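Long-range contact in coatomer subunit delta (Saccharomyces cerevisiae, PDB 5FJZ), which forms part of the coatomer coat of Golgi-derived vesicles, probably serving retrograde Golgi-to-ER transport, and through its mu-homology domain binds a tryptophan-based peptide of Dsl1: residues S52-R65 / F82-A96. Residues are numbered along the deposited sequence; the frame is centred on the assembly and turned at random. Where two conformers were deposited one is given.
Sequences SHSNLKLADSIDVR and FLSTKLISLRDKSKA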
ATOM      1  N   SER A  52      -4.041  29.575 -19.357  1.00 25.72           N
ATOM      2  CA  SER A  52      -4.807  28.591 -18.682  1.00 25.37           C
ATOM      3  C   SER A  52      -6.045  28.210 -19.467  1.00 30.02           C
ATOM      4  O   SER A  52      -6.626  27.182 -19.192  1.00 26.61           O
ATOM      5  CB  SER A  52      -5.218  29.069 -17.267  1.00 26.78           C
ATOM      6  OG  SER A  52      -6.140  30.139 -17.327  1.00 25.28           O
ATOM      7  N   HIS A  53      -6.432  29.028 -20.445  1.00 30.12           N
ATOM      8  CA  HIS A  53      -7.611  28.721 -21.301  1.00 34.06           C
ATOM      9  C   HIS A  53      -7.136  28.131 -22.606  1.00 34.94           C
ATOM     10  O   HIS A  53      -7.318  28.718 -23.668  1.00 36.71           O
ATOM     11  CB  HIS A  53      -8.387  30.018 -21.583  1.00 36.34           C
ATOM     12  CG  HIS A  53      -9.206  30.496 -20.428  1.00 35.70           C
ATOM     13  ND1 HIS A  53      -8.717  31.390 -19.494  1.00 35.84           N
ATOM     14  CD2 HIS A  53     -10.474  30.209 -20.053  1.00 40.77           C
ATOM     15  CE1 HIS A  53      -9.648  31.628 -18.585  1.00 38.10           C
ATOM     16  NE2 HIS A  53     -10.733  30.944 -18.913  1.00 45.26           N
ATOM     17  N   SER A  54      -6.464  26.991 -22.491  1.00 31.41           N
ATOM     18  CA  SER A  54      -5.700  26.407 -23.569  1.00 30.42           C
ATOM     19  C   SER A  54      -6.166  25.007 -23.842  1.00 28.51           C
ATOM     20  O   SER A  54      -6.865  24.360 -23.026  1.00 27.45           O
ATOM     21  CB  SER A  54      -4.217  26.463 -23.210  1.00 29.85           C
ATOM     22  OG  SER A  54      -4.018  25.932 -21.889  1.00 28.09           O
ATOM     23  N   ASN A  55      -5.882  24.539 -25.053  1.00 27.53           N
ATOM     24  CA  ASN A  55      -6.162  23.200 -25.441  1.00 22.88           C
ATOM     25  C   ASN A  55      -4.940  22.603 -26.107  1.00 22.24           C
ATOM     26  O   ASN A  55      -4.117  23.311 -26.695  1.00 25.74           O
ATOM     27  CB  ASN A  55      -7.296  23.084 -26.474  1.00 30.28           C
ATOM     28  CG  ASN A  55      -8.697  23.351 -25.912  1.00 35.36           C
ATOM     29  OD1 ASN A  55      -8.945  23.547 -24.693  1.00 34.35           O
ATOM     30  ND2 ASN A  55      -9.618  23.399 -26.822  1.00 34.96           N
ATOM     31  N   LEU A  56      -4.755  21.293 -25.955  1.00 23.26           N
ATOM     32  CA  LEU A  56      -3.514  20.632 -26.439  1.00 28.12           C
ATOM     33  C   LEU A  56      -3.913  19.826 -27.632  1.00 27.42           C
ATOM     34  O   LEU A  56      -4.907  19.166 -27.571  1.00 28.77           O
ATOM     35  CB  LEU A  56      -3.006  19.619 -25.390  1.00 30.68           C
ATOM     36  CG  LEU A  56      -2.181  20.055 -24.185  1.00 33.60           C
ATOM     37  CD1 LEU A  56      -2.443  21.438 -23.641  1.00 37.55           C
ATOM     38  CD2 LEU A  56      -2.209  18.983 -23.096  1.00 35.82           C
ATOM     39  N   LYS A  57      -3.145  19.913 -28.723  1.00 34.72           N
ATOM     40  CA  LYS A  57      -3.406  19.071 -29.891  1.00 33.84           C
ATOM     41  C   LYS A  57      -2.342  18.008 -29.909  1.00 22.92           C
ATOM     42  O   LYS A  57      -1.172  18.320 -29.951  1.00 23.21           O
ATOM     43  CB  LYS A  57      -3.345  19.842 -31.217  1.00 36.75           C
ATOM     44  CG  LYS A  57      -4.648  20.504 -31.616  1.00 50.06           C
ATOM     45  CD  LYS A  57      -4.502  21.229 -32.963  1.00 57.90           C
ATOM     46  CE  LYS A  57      -5.636  22.224 -33.208  1.00 62.13           C
ATOM     47  NZ  LYS A  57      -5.207  23.241 -34.209  1.00 64.37           N
ATOM     48  N   LEU A  58      -2.759  16.749 -29.860  1.00 26.08           N
ATOM     49  CA  LEU A  58      -1.779  15.677 -29.921  1.00 25.62           C
ATOM     50  C   LEU A  58      -1.283  15.525 -31.346  1.00 26.01           C
ATOM     51  O   LEU A  58      -2.016  15.836 -32.272  1.00 24.97           O
ATOM     52  CB  LEU A  58      -2.416  14.400 -29.470  1.00 25.14           C
ATOM     53  CG  LEU A  58      -3.089  14.383 -28.052  1.00 26.25           C
ATOM     54  CD1 LEU A  58      -3.601  13.062 -27.658  1.00 29.51           C
ATOM     55  CD2 LEU A  58      -2.140  14.842 -26.979  1.00 31.10           C
ATOM     56  N   ALA A  59      -0.087  14.961 -31.505  1.00 27.73           N
ATOM     57  CA  ALA A  59       0.527  14.734 -32.847  1.00 24.28           C
ATOM     58  C   ALA A  59      -0.361  13.878 -33.743  1.00 20.35           C
ATOM     59  O   ALA A  59      -1.118  12.972 -33.317  1.00 18.94           O
ATOM     60  CB  ALA A  59       1.869  14.059 -32.756  1.00 26.49           C
ATOM     61  N   ASP A  60      -0.382  14.273 -35.010  1.00 23.43           N
ATOM     62  CA  ASP A  60      -1.282  13.647 -35.978  1.00 23.83           C
ATOM     63  C   ASP A  60      -0.930  12.163 -36.120  1.00 23.37           C
ATOM     64  O   ASP A  60      -1.787  11.331 -36.498  1.00 31.64           O
ATOM     65  CB  ASP A  60      -1.118  14.369 -37.302  1.00 26.92           C
ATOM     66  CG  ASP A  60      -1.858  15.698 -37.358  1.00 32.55           C
ATOM     67  OD1 ASP A  60      -3.027  15.725 -36.871  1.00 44.11           O
ATOM     68  OD2 ASP A  60      -1.312  16.683 -37.939  1.00 36.37           O
ATOM     69  N   SER A  61       0.312  11.809 -35.797  1.00 28.45           N
ATOM     70  CA  SER A  61       0.769  10.387 -35.931  1.00 28.40           C
ATOM     71  C   SER A  61       0.184   9.447 -34.902  1.00 30.61           C
ATOM     72  O   SER A  61       0.367   8.250 -35.016  1.00 29.79           O
ATOM     73  CB  SER A  61       2.300  10.278 -35.880  1.00 29.49           C
ATOM     74  OG  SER A  61       2.823  10.871 -34.689  1.00 30.58           O
ATOM     75  N   ILE A  62      -0.510   9.973 -33.897  1.00 29.96           N
ATOM     76  CA  ILE A  62      -1.027   9.111 -32.820  1.00 30.67           C
ATOM     77  C   ILE A  62      -2.333   8.572 -33.214  1.00 26.76           C
ATOM     78  O   ILE A  62      -3.251   9.332 -33.628  1.00 23.43           O
ATOM     79  CB  ILE A  62      -1.217   9.888 -31.511  1.00 29.22           C
ATOM     80  CG1 ILE A  62       0.155  10.326 -31.057  1.00 30.56           C
ATOM     81  CG2 ILE A  62      -1.904   9.045 -30.432  1.00 36.85           C
ATOM     82  CD1 ILE A  62       0.127  11.615 -30.314  1.00 37.22           C
ATOM     83  N   ASP A  63      -2.512   7.303 -32.931  1.00 20.62           N
ATOM     84  CA  ASP A  63      -3.847   6.748 -33.077  1.00 19.21           C
ATOM     85  C   ASP A  63      -4.628   6.684 -31.731  1.00 21.90           C
ATOM     86  O   ASP A  63      -4.542   5.705 -30.980  1.00 25.93           O
ATOM     87  CB  ASP A  63      -3.672   5.354 -33.560  1.00 17.53           C
ATOM     88  CG  ASP A  63      -4.971   4.676 -33.868  1.00 17.57           C
ATOM     89  OD1 ASP A  63      -6.074   5.260 -33.853  1.00 16.63           O
ATOM     90  OD2 ASP A  63      -4.876   3.458 -34.189  1.00 17.26           O
ATOM     91  N   VAL A  64      -5.563   7.604 -31.583  1.00 20.40           N
ATOM     92  CA  VAL A  64      -6.389   7.671 -30.344  1.00 26.42           C
ATOM     93  C   VAL A  64      -7.559   6.642 -30.301  1.00 23.18           C
ATOM     94  O   VAL A  64      -8.242   6.525 -29.288  1.00 24.33           O
ATOM     95  CB  VAL A  64      -6.903   9.095 -30.154  1.00 23.81           C
ATOM     96  CG1 VAL A  64      -5.725  10.052 -30.074  1.00 27.79           C
ATOM     97  CG2 VAL A  64      -7.840   9.520 -31.278  1.00 26.87           C
ATOM     98  N   ARG A  65      -7.760   5.906 -31.414  1.00 23.69           N
ATOM     99  CA  ARG A  65      -8.780   4.836 -31.439  0.50 22.28           C
ATOM    100  C   ARG A  65      -8.158   3.454 -31.351  1.00 19.99           C
ATOM    101  O   ARG A  65      -8.802   2.439 -31.598  1.00 19.61           O
ATOM    102  CB  ARG A  65      -9.632   5.015 -32.681  0.50 25.01           C
ATOM    103  CG  ARG A  65     -10.503   6.288 -32.489  0.50 28.27           C
ATOM    104  CD  ARG A  65     -11.954   5.949 -32.815  0.50 31.32           C
ATOM    105  NE  ARG A  65     -12.828   7.113 -32.960  0.50 34.87           N
ATOM    106  CZ  ARG A  65     -13.961   7.288 -32.292  0.50 33.66           C
ATOM    107  NH1 ARG A  65     -14.341   6.410 -31.393  0.50 35.13           N
ATOM    108  NH2 ARG A  65     -14.696   8.360 -32.509  0.50 31.67           N
ATOM    109  N   PHE A  82     -11.302  14.456 -27.532  1.00 26.87           N
ATOM    110  CA  PHE A  82     -10.056  13.701 -27.648  1.00 24.42           C
ATOM    111  C   PHE A  82     -10.140  12.652 -28.779  1.00 26.93           C
ATOM    112  O   PHE A  82      -9.250  12.509 -29.667  1.00 30.06           O
ATOM    113  CB  PHE A  82      -9.769  13.022 -26.301  1.00 23.84           C
ATOM    114  CG  PHE A  82      -8.754  11.945 -26.420  1.00 21.45           C
ATOM    115  CD1 PHE A  82      -7.399  12.275 -26.551  1.00 24.93           C
ATOM    116  CD2 PHE A  82      -9.123  10.621 -26.385  1.00 20.91           C
ATOM    117  CE1 PHE A  82      -6.435  11.266 -26.633  1.00 21.48           C
ATOM    118  CE2 PHE A  82      -8.165   9.625 -26.467  1.00 21.01           C
ATOM    119  CZ  PHE A  82      -6.842   9.958 -26.626  1.00 20.96           C
ATOM    120  N   LEU A  83     -11.245  11.925 -28.753  1.00 23.86           N
ATOM    121  CA  LEU A  83     -11.504  10.883 -29.747  1.00 30.39           C
ATOM    122  C   LEU A  83     -11.719  11.446 -31.165  1.00 34.31           C
ATOM    123  O   LEU A  83     -11.178  10.901 -32.144  1.00 35.65           O
ATOM    124  CB  LEU A  83     -12.742  10.084 -29.350  1.00 32.34           C
ATOM    125  CG  LEU A  83     -12.670   8.707 -28.711  1.00 34.02           C
ATOM    126  CD1 LEU A  83     -11.310   8.372 -28.153  1.00 35.90           C
ATOM    127  CD2 LEU A  83     -13.827   8.442 -27.714  1.00 29.61           C
ATOM    128  N   SER A  84     -12.438  12.560 -31.260  1.00 37.44           N
ATOM    129  CA  SER A  84     -12.771  13.186 -32.564  1.00 37.95           C
ATOM    130  C   SER A  84     -11.649  13.891 -33.233  1.00 34.64           C
ATOM    131  O   SER A  84     -11.425  13.700 -34.426  1.00 35.58           O
ATOM    132  CB  SER A  84     -13.924  14.151 -32.395  1.00 40.93           C
ATOM    133  OG  SER A  84     -15.048  13.406 -31.983  1.00 44.59           O
ATOM    134  N   THR A  85     -10.895  14.679 -32.485  1.00 38.72           N
ATOM    135  CA  THR A  85      -9.858  15.542 -33.062  1.00 35.18           C
ATOM    136  C   THR A  85      -8.496  15.514 -32.388  1.00 34.56           C
ATOM    137  O   THR A  85      -7.643  16.349 -32.739  1.00 30.43           O
ATOM    138  CB  THR A  85     -10.274  17.040 -32.974  1.00 44.63           C
ATOM    139  OG1 THR A  85     -11.409  17.143 -32.120  1.00 48.98           O
ATOM    140  CG2 THR A  85     -10.627  17.602 -34.355  1.00 46.75           C
ATOM    141  N   LYS A  86      -8.286  14.601 -31.428  1.00 27.37           N
ATOM    142  CA  LYS A  86      -6.987  14.466 -30.724  1.00 26.47           C
ATOM    143  C   LYS A  86      -6.668  15.676 -29.914  1.00 25.31           C
ATOM    144  O   LYS A  86      -5.519  16.120 -29.882  1.00 24.38           O
ATOM    145  CB  LYS A  86      -5.887  14.126 -31.748  1.00 29.50           C
ATOM    146  CG  LYS A  86      -6.258  12.964 -32.658  1.00 33.72           C
ATOM    147  CD  LYS A  86      -5.115  12.518 -33.600  1.00 43.27           C
ATOM    148  CE  LYS A  86      -5.658  11.589 -34.719  1.00 44.99           C
ATOM    149  NZ  LYS A  86      -4.539  10.935 -35.482  1.00 53.41           N
ATOM    150  N   LEU A  87      -7.720  16.242 -29.359  1.00 24.68           N
ATOM    151  CA  LEU A  87      -7.701  17.533 -28.641  1.00 28.16           C
ATOM    152  C   LEU A  87      -7.917  17.272 -27.175  1.00 21.46           C
ATOM    153  O   LEU A  87      -8.693  16.419 -26.821  1.00 28.16           O
ATOM    154  CB  LEU A  87      -8.812  18.407 -29.195  1.00 31.08           C
ATOM    155  CG  LEU A  87      -8.642  19.880 -28.873  1.00 36.68           C
ATOM    156  CD1 LEU A  87      -7.421  20.463 -29.603  1.00 37.27           C
ATOM    157  CD2 LEU A  87      -9.948  20.561 -29.288  1.00 38.37           C
ATOM    158  N   ILE A  88      -7.058  17.849 -26.349  1.00 27.14           N
ATOM    159  CA  ILE A  88      -7.249  17.805 -24.905  1.00 25.74           C
ATOM    160  C   ILE A  88      -7.863  19.165 -24.545  1.00 23.34           C
ATOM    161  O   ILE A  88      -7.188  20.173 -24.693  1.00 29.14           O
ATOM    162  CB  ILE A  88      -5.903  17.613 -24.175  1.00 23.45           C
ATOM    163  CG1 ILE A  88      -5.270  16.243 -24.495  1.00 24.18           C
ATOM    164  CG2 ILE A  88      -6.039  17.739 -22.679  1.00 25.16           C
ATOM    165  CD1 ILE A  88      -6.133  15.041 -24.167  1.00 27.98           C
ATOM    166  N   SER A  89      -9.051  19.110 -23.967  1.00 23.54           N
ATOM    167  CA  SER A  89      -9.898  20.289 -23.695  1.00 27.52           C
ATOM    168  C   SER A  89     -10.784  19.938 -22.523  1.00 25.12           C
ATOM    169  O   SER A  89     -11.116  18.762 -22.320  1.00 25.17           O
ATOM    170  CB  SER A  89     -10.753  20.623 -24.918  1.00 28.15           C
ATOM    171  OG  SER A  89     -11.792  19.646 -25.103  1.00 27.86           O
ATOM    172  N   LEU A  90     -11.220  20.946 -21.757  1.00 28.87           N
ATOM    173  CA  LEU A  90     -12.133  20.705 -20.614  1.00 28.15           C
ATOM    174  C   LEU A  90     -13.549  20.326 -21.027  1.00 27.85           C
ATOM    175  O   LEU A  90     -14.048  20.807 -22.026  1.00 28.79           O
ATOM    176  CB  LEU A  90     -12.137  21.930 -19.692  1.00 29.11           C
ATOM    177  CG  LEU A  90     -10.795  22.137 -18.996  1.00 30.74           C
ATOM    178  CD1 LEU A  90     -10.746  23.496 -18.351  1.00 36.24           C
ATOM    179  CD2 LEU A  90     -10.555  21.069 -17.945  1.00 35.08           C
ATOM    180  N   ARG A  91     -14.170  19.429 -20.260  1.00 32.67           N
ATOM    181  CA  ARG A  91     -15.563  18.986 -20.508  1.00 33.19           C
ATOM    182  C   ARG A  91     -16.521  20.179 -20.190  1.00 36.49           C
ATOM    183  O   ARG A  91     -17.464  20.423 -20.930  1.00 30.11           O
ATOM    184  CB  ARG A  91     -15.878  17.506 -19.964  1.00 38.84           C
ATOM    185  CG  ARG A  91     -16.347  17.253 -18.545  1.00 43.20           C
ATOM    186  CD  ARG A  91     -17.169  15.936 -18.368  1.00 43.99           C
ATOM    187  NE  ARG A  91     -16.461  14.772 -18.912  1.00 46.31           N
ATOM    188  CZ  ARG A  91     -16.815  13.985 -19.949  1.00 47.76           C
ATOM    189  NH1 ARG A  91     -17.954  14.169 -20.608  1.00 43.52           N
ATOM    190  NH2 ARG A  91     -15.996  12.977 -20.357  1.00 46.74           N
ATOM    191  N   ASP A  92     -16.183  21.035 -19.221  1.00 33.93           N
ATOM    192  CA  ASP A  92     -16.926  22.316 -18.969  1.00 36.14           C
ATOM    193  C   ASP A  92     -16.249  23.460 -19.663  1.00 28.65           C
ATOM    194  O   ASP A  92     -15.196  23.926 -19.232  1.00 28.06           O
ATOM    195  CB  ASP A  92     -16.973  22.587 -17.458  1.00 36.59           C
ATOM    196  CG  ASP A  92     -17.824  23.806 -17.082  1.00 37.88           C
ATOM    197  OD1 ASP A  92     -18.003  24.773 -17.871  1.00 37.81           O
ATOM    198  OD2 ASP A  92     -18.270  23.798 -15.916  1.00 38.56           O
ATOM    199  N   LYS A  93     -16.833  23.950 -20.762  1.00 32.02           N
ATOM    200  CA  LYS A  93     -16.106  24.909 -21.650  1.00 37.49           C
ATOM    201  C   LYS A  93     -15.978  26.309 -21.006  1.00 32.53           C
ATOM    202  O   LYS A  93     -15.221  27.137 -21.453  1.00 35.16           O
ATOM    203  CB  LYS A  93     -16.803  25.001 -23.012  1.00 42.48           C
ATOM    204  CG  LYS A  93     -17.049  23.655 -23.717  1.00 49.69           C
ATOM    205  CD  LYS A  93     -15.778  22.842 -23.989  1.00 55.75           C
ATOM    206  CE  LYS A  93     -14.843  23.521 -25.001  1.00 61.19           C
ATOM    207  NZ  LYS A  93     -14.062  22.586 -25.878  1.00 57.00           N
ATOM    208  N   SER A  94     -16.715  26.575 -19.930  1.00 31.83           N
ATOM    209  CA  SER A  94     -16.515  27.838 -19.264  1.00 34.30           C
ATOM    210  C   SER A  94     -15.326  27.821 -18.284  1.00 32.59           C
ATOM    211  O   SER A  94     -15.018  28.841 -17.742  1.00 32.62           O
ATOM    212  CB  SER A  94     -17.760  28.246 -18.465  1.00 38.66           C
ATOM    213  OG  SER A  94     -17.830  27.562 -17.237  1.00 38.76           O
ATOM    214  N   LYS A  95     -14.705  26.674 -18.001  1.00 28.80           N
ATOM    215  CA  LYS A  95     -13.636  26.671 -17.006  1.00 30.88           C
ATOM    216  C   LYS A  95     -12.283  26.735 -17.640  1.00 30.94           C
ATOM    217  O   LYS A  95     -12.178  26.681 -18.837  1.00 38.09           O
ATOM    218  CB  LYS A  95     -13.791  25.436 -16.127  1.00 39.96           C
ATOM    219  CG  LYS A  95     -14.569  25.753 -14.865  1.00 43.37           C
ATOM    220  CD  LYS A  95     -15.662  24.739 -14.641  1.00 51.23           C
ATOM    221  CE  LYS A  95     -16.369  24.964 -13.304  1.00 53.48           C
ATOM    222  NZ  LYS A  95     -17.178  26.213 -13.270  1.00 56.19           N
ATOM    223  N   ALA A  96     -11.237  26.860 -16.834  1.00 28.77           N
ATOM    224  CA  ALA A  96      -9.873  26.911 -17.350  1.00 33.68           C
ATOM    225  C   ALA A  96      -9.039  25.957 -16.529  1.00 29.22           C
ATOM    226  O   ALA A  96      -9.496  25.464 -15.479  1.00 26.65           O
ATOM    227  CB  ALA A  96      -9.310  28.286 -17.202  1.00 33.65           C
TER
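Lys-86 turns CG opposite its carbonyl carbon (chi1 -50°) and stays extended beyond it, which carries its amine to the turn at residues 59-62. There NZ donates to two backbone carbonyls. Ile-62 O lies 2.8 Å from Lys-86 NZ, and Asp-60 O is met from above its carbonyl plane. On the way, Lys-86 CG passes the two methyls of Val-64. With an alanine here, the carbonyls of Asp-60 and Ile-62 would probably lose their shared donor, and the turn would be freer to shift. Phe-82 has CG anti to its backbone N (chi1 164°), and its ring reaches Leu-58 and Val-64. Leu-58 CD1 meets the ring edge at Phe-82 CE1, 3.5 Å away. Val-64 CG1 lies 3.6 Å from Phe-82 CZ, and the two side chains run past each other in opposite directions. Leu-83 CG sits over one face of the Arg-65 guanidinium.

The segments lie in the mu-homology domain, within the region that interacts with Dsl1. Strand 87-88 pairs antiparallel with strand 54-58, which has strand 241-246 on its other side. Leu-56 and Ile-88 form a hydrogen-bonded pair, with Ile-88 N 2.8 Å from Leu-56 O. Leu-58 N continues the pairing to the carbonyl of Lys-86, which follows the helix and has positive phi. Leu-56 CB packs on Ile-88 CB at 3.7 Å. These two side chains face the large sheet, touching Leu-42 and Val-106 respectively. Lys-57 and Leu-87 lie on the other face. Their contact is tight, with Lys-57 CG 3.4 Å from Leu-87 CD1.

Farther along, Ala-96 CB stands over the centre of the His-53 ring in a CH-pi contact, 3.5 Å from the centroid. Nearby, Leu-90 and Lys-95 pack on the bound peptide, and Ala-96 N donates to Gln-164 of a neighbouring subunit.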